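Local coordinates for aminopeptidase (Aneurinibacillus sp., PDB 2EK8), which probably removes amino acids from the amino ends of peptides, as a zinc-dependent metalloexopeptidase of peptidase family M28, at residues Ser203-Ala208 with Ile267-Glu272; Asp221-Gly226 with Gly296-Asp301. One frame throughout, in Å; residues are numbered along the deposited sequence.

Both interactions are buried strand pairings in the M28 peptidase part of the chain, and they meet where strands 263-269 and 222-228 run side by side: Ile267 N lies 2.8 Å from Ile225 O, a probable hydrogen bond, and Ile267 CD1 packs on Ile224 CG2. Interaction 1 is antiparallel, and one of its three bonds goes to a side-chain amide; interaction 2 is parallel, with four bonds from backbone to backbone and more apolar packing. Both lead toward metal. His204 of interaction 1 holds a zinc ion 21.5 Å from the zinc ion held by Asp301 of interaction 2, whereas Glu272, at the end of interaction 1, lies near Asp301, both being residues of the same zinc site.

Interaction 1 (Ser203-Ala208 with Ile267-Glu272); sequences SHNVIA and ITFGAE. With ZN (zinc ion), chain F.
Val206 and Thr268 form an antiparallel hydrogen-bonded pair, Val206 N giving to Thr268 O at 2.9 Å and Thr268 N to Val206 O at 3.0 Å, while the two strand axes run 171° apart. This ladder joins the long strand 188-210 to strand 263-269 within the alpha/beta fold of the M28 peptidase. Beyond that pair the regular pattern breaks. Gly270 N is near His204 O but badly angled to it, and bonds instead to Asn205 OD1 at 3.0 Å with a nearly straight N-H (162°), approaching in the carbonyl plane. CG of Asn205 stands beside its own backbone N (chi1 -64°), which carries the amide across to Gly270. OD1 also lies at the edge of the Phe269 ring, in its plane and 3.7 Å from CD1, the amide standing almost upright to the ring. ND2 is held by Gly278 O and Gln58 OE1. A leucine here would probably leave Gly270 N without its acceptor and Gly278 O and Gln58 OE1 without this donor. Gly270 packs its CA closely against Ser203 OG and His204 O. Glu37 ties the two segments together from outside, one carboxylate oxygen bonding Ser203 OG and the other Ala271 N. Ile207 and Ile267 lie side by side, CG1 of the first 3.8 Å from CG2 of the second, with Tyr282 of helix 277-283 touching both. His204 turns away from the pairing, and its NE2 binds a zinc ion at 2.0 Å. Beside Val206, on the side covered by helix 35-50, Thr268 OG1 is buried without a polar partner; it faces carbon, 3.4 Å from Val206 CB.

Interaction 2 (Asp221-Gly226 with Gly296-Asp301); sequences DIIIIG and GMFQLD. With ZN (zinc ion), chain C.
The Phe298 ring has Ile224 O at its edge, in the ring plane and 3.9 Å from CD2, while Ile223 CG2 meets CE2 obliquely; Ala395 of helix 382-400 also touches this side chain. The second flat group, the amide of Gln299, brings OE1 to 3.2 Å from Gly226 C. OE1 and Gly226 O are both acceptors and make no bond with each other; NE2 bonds outward to Ser346 OG and weakly to Asp347. Met297 and Gln299 share a side of the sheet with Ile224. CG of Met297 lies opposite its own backbone N (chi1 -176°) and rests 3.9 Å from Ile224 CB, after which the bend of the chain returns CE to Gly226. Met297 CE and Gln299 OE1 thus both close in on Gly226. Between these two layers of side chains runs a parallel ladder, its strand axes 9° apart, in the central parallel strands of the M28 alpha/beta fold. Ile224 N bonds to Gly296 O and Phe298 N to Ile224 O; Gly226 N then reaches Phe298 O at 2.7 Å, nearly straight at 171°, and Leu300 N completes the series at Gly226 O. On the side bearing Phe298, Leu300 CD1 packs 3.8 Å from Ile225 CG2, the two side chains lying alongside, and Val388 and Val392 of helix 382-400 meet Leu300. Just past the strand's C-terminal end, Asp301 takes the zinc ion with both oxygens, OD1 at 2.1 Å and OD2 at 2.4 Å. A water, His228 NE2 and Asp240 OD1 complete the observed ligands. Ser346 OG, already bonded to Gln299 NE2, is also hydrogen-bonded to Asp301 OD2, linking the side-chain amide of Gln299 to the metal ligand as a second shell.

Interaction 1 (Ser203-Ala208 with Ile267-Glu272)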
loop_
_atom_site.group_PDB
_atom_site.type_symbol
_atom_site.label_atom_id
_atom_site.label_comp_id
_atom_site.label_asym_id
_atom_site.label_seq_id
_atom_site.Cartn_x
_atom_site.Cartn_y
_atom_site.Cartn_z
ATOM N N SER A 203 -13.356 -3.948 7.636
ATOM C CA SER A 203 -12.483 -4.741 6.788
ATOM C C SER A 203 -11.931 -5.849 7.688
ATOM O O SER A 203 -12.303 -5.944 8.865
ATOM C CB SER A 203 -11.358 -3.873 6.210
ATOM O OG SER A 203 -10.525 -4.628 5.339
ATOM N N HIS A 204 -11.063 -6.695 7.148
ATOM C CA HIS A 204 -10.515 -7.792 7.935
ATOM C C HIS A 204 -9.119 -8.200 7.492
ATOM O O HIS A 204 -8.709 -7.938 6.361
ATOM C CB HIS A 204 -11.384 -9.054 7.809
ATOM C CG HIS A 204 -12.859 -8.810 7.894
ATOM N ND1 HIS A 204 -13.562 -8.150 6.909
ATOM C CD2 HIS A 204 -13.768 -9.161 8.835
ATOM C CE1 HIS A 204 -14.840 -8.101 7.240
ATOM N NE2 HIS A 204 -14.992 -8.708 8.404
ATOM N N ASN A 205 -8.409 -8.864 8.401
ATOM C CA ASN A 205 -7.090 -9.420 8.123
ATOM C C ASN A 205 -7.301 -10.920 8.313
ATOM O O ASN A 205 -8.034 -11.332 9.218
ATOM C CB ASN A 205 -6.038 -8.957 9.137
ATOM C CG ASN A 205 -5.792 -7.464 9.098
ATOM O OD1 ASN A 205 -5.688 -6.860 8.030
ATOM N ND2 ASN A 205 -5.674 -6.862 10.277
ATOM N N VAL A 206 -6.683 -11.734 7.465
ATOM C CA VAL A 206 -6.802 -13.184 7.583
ATOM C C VAL A 206 -5.438 -13.696 8.041
ATOM O O VAL A 206 -4.430 -13.470 7.371
ATOM C CB VAL A 206 -7.159 -13.838 6.235
ATOM C CG1 VAL A 206 -7.297 -15.351 6.413
ATOM C CG2 VAL A 206 -8.459 -13.242 5.694
ATOM N N ILE A 207 -5.410 -14.387 9.177
ATOM C CA ILE A 207 -4.156 -14.888 9.734
ATOM C C ILE A 207 -4.125 -16.413 9.856
ATOM O O ILE A 207 -4.973 -17.015 10.517
ATOM C CB ILE A 207 -3.886 -14.260 11.138
ATOM C CG1 ILE A 207 -3.912 -12.731 11.051
ATOM C CG2 ILE A 207 -2.534 -14.704 11.666
ATOM C CD1 ILE A 207 -5.224 -12.114 11.499
ATOM N N ALA A 208 -3.142 -17.033 9.212
ATOM C CA ALA A 208 -2.981 -18.487 9.247
ATOM C C ALA A 208 -1.615 -18.771 9.866
ATOM O O ALA A 208 -0.591 -18.339 9.346
ATOM C CB ALA A 208 -3.059 -19.057 7.834
ATOM N N ILE A 267 -0.238 -13.931 6.439
ATOM C CA ILE A 267 -1.327 -12.978 6.592
ATOM C C ILE A 267 -1.692 -12.166 5.363
ATOM O O ILE A 267 -0.814 -11.713 4.631
ATOM C CB ILE A 267 -0.979 -11.960 7.712
ATOM C CG1 ILE A 267 -0.505 -12.698 8.966
ATOM C CG2 ILE A 267 -2.189 -11.094 8.034
ATOM C CD1 ILE A 267 -0.013 -11.777 10.068
ATOM N N THR A 268 -2.993 -11.995 5.129
ATOM C CA THR A 268 -3.440 -11.138 4.038
ATOM C C THR A 268 -4.140 -9.993 4.774
ATOM O O THR A 268 -5.046 -10.215 5.585
ATOM C CB THR A 268 -4.384 -11.861 3.024
ATOM O OG1 THR A 268 -5.580 -12.306 3.672
ATOM C CG2 THR A 268 -3.663 -13.047 2.398
ATOM N N PHE A 269 -3.664 -8.774 4.531
ATOM C CA PHE A 269 -4.192 -7.579 5.191
ATOM C C PHE A 269 -5.294 -6.886 4.411
ATOM O O PHE A 269 -5.290 -6.886 3.182
ATOM C CB PHE A 269 -3.069 -6.560 5.410
ATOM C CG PHE A 269 -1.904 -7.091 6.184
ATOM C CD1 PHE A 269 -2.016 -7.343 7.550
ATOM C CD2 PHE A 269 -0.692 -7.352 5.550
ATOM C CE1 PHE A 269 -0.938 -7.845 8.270
ATOM C CE2 PHE A 269 0.397 -7.859 6.269
ATOM C CZ PHE A 269 0.269 -8.105 7.630
ATOM N N GLY A 270 -6.222 -6.277 5.141
ATOM C CA GLY A 270 -7.301 -5.552 4.499
ATOM C C GLY A 270 -7.002 -4.066 4.498
ATOM O O GLY A 270 -6.112 -3.603 5.210
ATOM N N ALA A 271 -7.729 -3.321 3.673
ATOM C CA ALA A 271 -7.581 -1.874 3.598
ATOM C C ALA A 271 -6.150 -1.350 3.511
ATOM O O ALA A 271 -5.819 -0.344 4.129
ATOM C CB ALA A 271 -8.287 -1.234 4.787
ATOM N N GLU A 272 -5.305 -2.016 2.734
ATOM C CA GLU A 272 -3.926 -1.569 2.573
ATOM C C GLU A 272 -3.895 -0.292 1.737
ATOM O O GLU A 272 -3.100 0.617 1.990
ATOM C CB GLU A 272 -3.105 -2.664 1.882
ATOM C CG GLU A 272 -1.626 -2.355 1.658
ATOM C CD GLU A 272 -1.355 -1.464 0.448
ATOM O OE1 GLU A 272 -2.252 -1.298 -0.410
ATOM O OE2 GLU A 272 -0.223 -0.938 0.356
HETATM ZN ZN ZN F . -16.494 -9.372 9.611
#

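Interaction 2 (Asp221-Gly226 with Gly296-Asp301)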
loop_
_atom_site.group_PDB
_atom_site.type_symbol
_atom_site.label_atom_id
_atom_site.label_comp_id
_atom_site.label_asym_id
_atom_site.label_seq_id
_atom_site.Cartn_x
_atom_site.Cartn_y
_atom_site.Cartn_z
ATOM N N ASP A 221 11.340 -18.247 17.599
ATOM C CA ASP A 221 11.324 -17.229 16.545
ATOM C C ASP A 221 10.008 -17.204 15.774
ATOM O O ASP A 221 9.323 -18.219 15.648
ATOM C CB ASP A 221 12.447 -17.453 15.520
ATOM C CG ASP A 221 13.838 -17.265 16.096
ATOM O OD1 ASP A 221 13.982 -16.646 17.169
ATOM O OD2 ASP A 221 14.797 -17.734 15.448
ATOM N N ILE A 222 9.676 -16.032 15.245
ATOM C CA ILE A 222 8.465 -15.847 14.457
ATOM C C ILE A 222 8.804 -15.152 13.144
ATOM O O ILE A 222 9.602 -14.216 13.118
ATOM C CB ILE A 222 7.440 -14.937 15.171
ATOM C CG1 ILE A 222 7.153 -15.454 16.581
ATOM C CG2 ILE A 222 6.163 -14.843 14.338
ATOM C CD1 ILE A 222 6.643 -16.852 16.631
ATOM N N ILE A 223 8.206 -15.624 12.056
ATOM C CA ILE A 223 8.392 -14.984 10.764
ATOM C C ILE A 223 6.996 -14.739 10.206
ATOM O O ILE A 223 6.137 -15.614 10.254
ATOM C CB ILE A 223 9.175 -15.850 9.762
ATOM C CG1 ILE A 223 10.639 -15.966 10.204
ATOM C CG2 ILE A 223 9.088 -15.227 8.371
ATOM C CD1 ILE A 223 11.535 -16.694 9.209
ATOM N N ILE A 224 6.780 -13.536 9.692
ATOM C CA ILE A 224 5.494 -13.169 9.120
ATOM C C ILE A 224 5.650 -13.001 7.617
ATOM O O ILE A 224 6.603 -12.373 7.157
ATOM C CB ILE A 224 4.985 -11.831 9.712
ATOM C CG1 ILE A 224 4.748 -11.982 11.221
ATOM C CG2 ILE A 224 3.704 -11.391 8.994
ATOM C CD1 ILE A 224 4.263 -10.702 11.905
ATOM N N ILE A 225 4.736 -13.595 6.854
ATOM C CA ILE A 225 4.743 -13.461 5.397
ATOM C C ILE A 225 3.401 -12.813 5.083
ATOM O O ILE A 225 2.348 -13.385 5.383
ATOM C CB ILE A 225 4.796 -14.821 4.660
ATOM C CG1 ILE A 225 6.078 -15.582 5.017
ATOM C CG2 ILE A 225 4.733 -14.591 3.147
ATOM C CD1 ILE A 225 6.023 -16.287 6.361
ATOM N N GLY A 226 3.420 -11.628 4.486
ATOM C CA GLY A 226 2.155 -10.972 4.207
ATOM C C GLY A 226 1.931 -10.409 2.822
ATOM O O GLY A 226 2.834 -10.369 1.987
ATOM N N GLY A 296 11.587 -11.501 11.374
ATOM C CA GLY A 296 11.435 -10.909 10.060
ATOM C C GLY A 296 10.023 -10.946 9.518
ATOM O O GLY A 296 9.254 -11.858 9.816
ATOM N N MET A 297 9.690 -9.935 8.726
ATOM C CA MET A 297 8.386 -9.836 8.093
ATOM C C MET A 297 8.645 -9.630 6.603
ATOM O O MET A 297 9.346 -8.699 6.214
ATOM C CB MET A 297 7.600 -8.657 8.678
ATOM C CG MET A 297 6.174 -8.506 8.151
ATOM S SD MET A 297 6.067 -7.615 6.592
ATOM C CE MET A 297 4.389 -8.011 6.085
ATOM N N PHE A 298 8.117 -10.537 5.785
ATOM C CA PHE A 298 8.268 -10.464 4.331
ATOM C C PHE A 298 6.935 -9.982 3.753
ATOM O O PHE A 298 5.912 -10.621 3.974
ATOM C CB PHE A 298 8.568 -11.851 3.745
ATOM C CG PHE A 298 9.898 -12.427 4.155
ATOM C CD1 PHE A 298 10.910 -12.608 3.212
ATOM C CD2 PHE A 298 10.130 -12.814 5.470
ATOM C CE1 PHE A 298 12.135 -13.166 3.574
ATOM C CE2 PHE A 298 11.356 -13.373 5.844
ATOM C CZ PHE A 298 12.357 -13.550 4.893
ATOM N N GLN A 299 6.946 -8.861 3.029
ATOM C CA GLN A 299 5.730 -8.329 2.406
ATOM C C GLN A 299 5.790 -8.566 0.900
ATOM O O GLN A 299 6.783 -8.228 0.248
ATOM C CB GLN A 299 5.582 -6.824 2.672
ATOM C CG GLN A 299 4.438 -6.144 1.893
ATOM C CD GLN A 299 3.047 -6.555 2.373
ATOM O OE1 GLN A 299 2.903 -7.379 3.278
ATOM N NE2 GLN A 299 2.017 -5.973 1.765
ATOM N N LEU A 300 4.728 -9.157 0.361
ATOM C CA LEU A 300 4.631 -9.456 -1.062
ATOM C C LEU A 300 3.574 -8.534 -1.669
ATOM O O LEU A 300 2.397 -8.640 -1.349
ATOM C CB LEU A 300 4.213 -10.916 -1.251
ATOM C CG LEU A 300 5.194 -11.955 -0.701
ATOM C CD1 LEU A 300 4.461 -13.241 -0.353
ATOM C CD2 LEU A 300 6.279 -12.207 -1.741
ATOM N N ASP A 301 3.998 -7.630 -2.541
ATOM C CA ASP A 301 3.066 -6.693 -3.161
ATOM C C ASP A 301 3.536 -6.452 -4.589
ATOM O O ASP A 301 4.611 -5.880 -4.798
ATOM C CB ASP A 301 3.062 -5.368 -2.379
ATOM C CG ASP A 301 1.822 -4.513 -2.650
ATOM O OD1 ASP A 301 1.106 -4.775 -3.638
ATOM O OD2 ASP A 301 1.568 -3.565 -1.872
HETATM ZN ZN ZN C . -0.316 -3.256 -3.248
HETATM O O HOH W 1 -0.447 -1.216 -3.171
#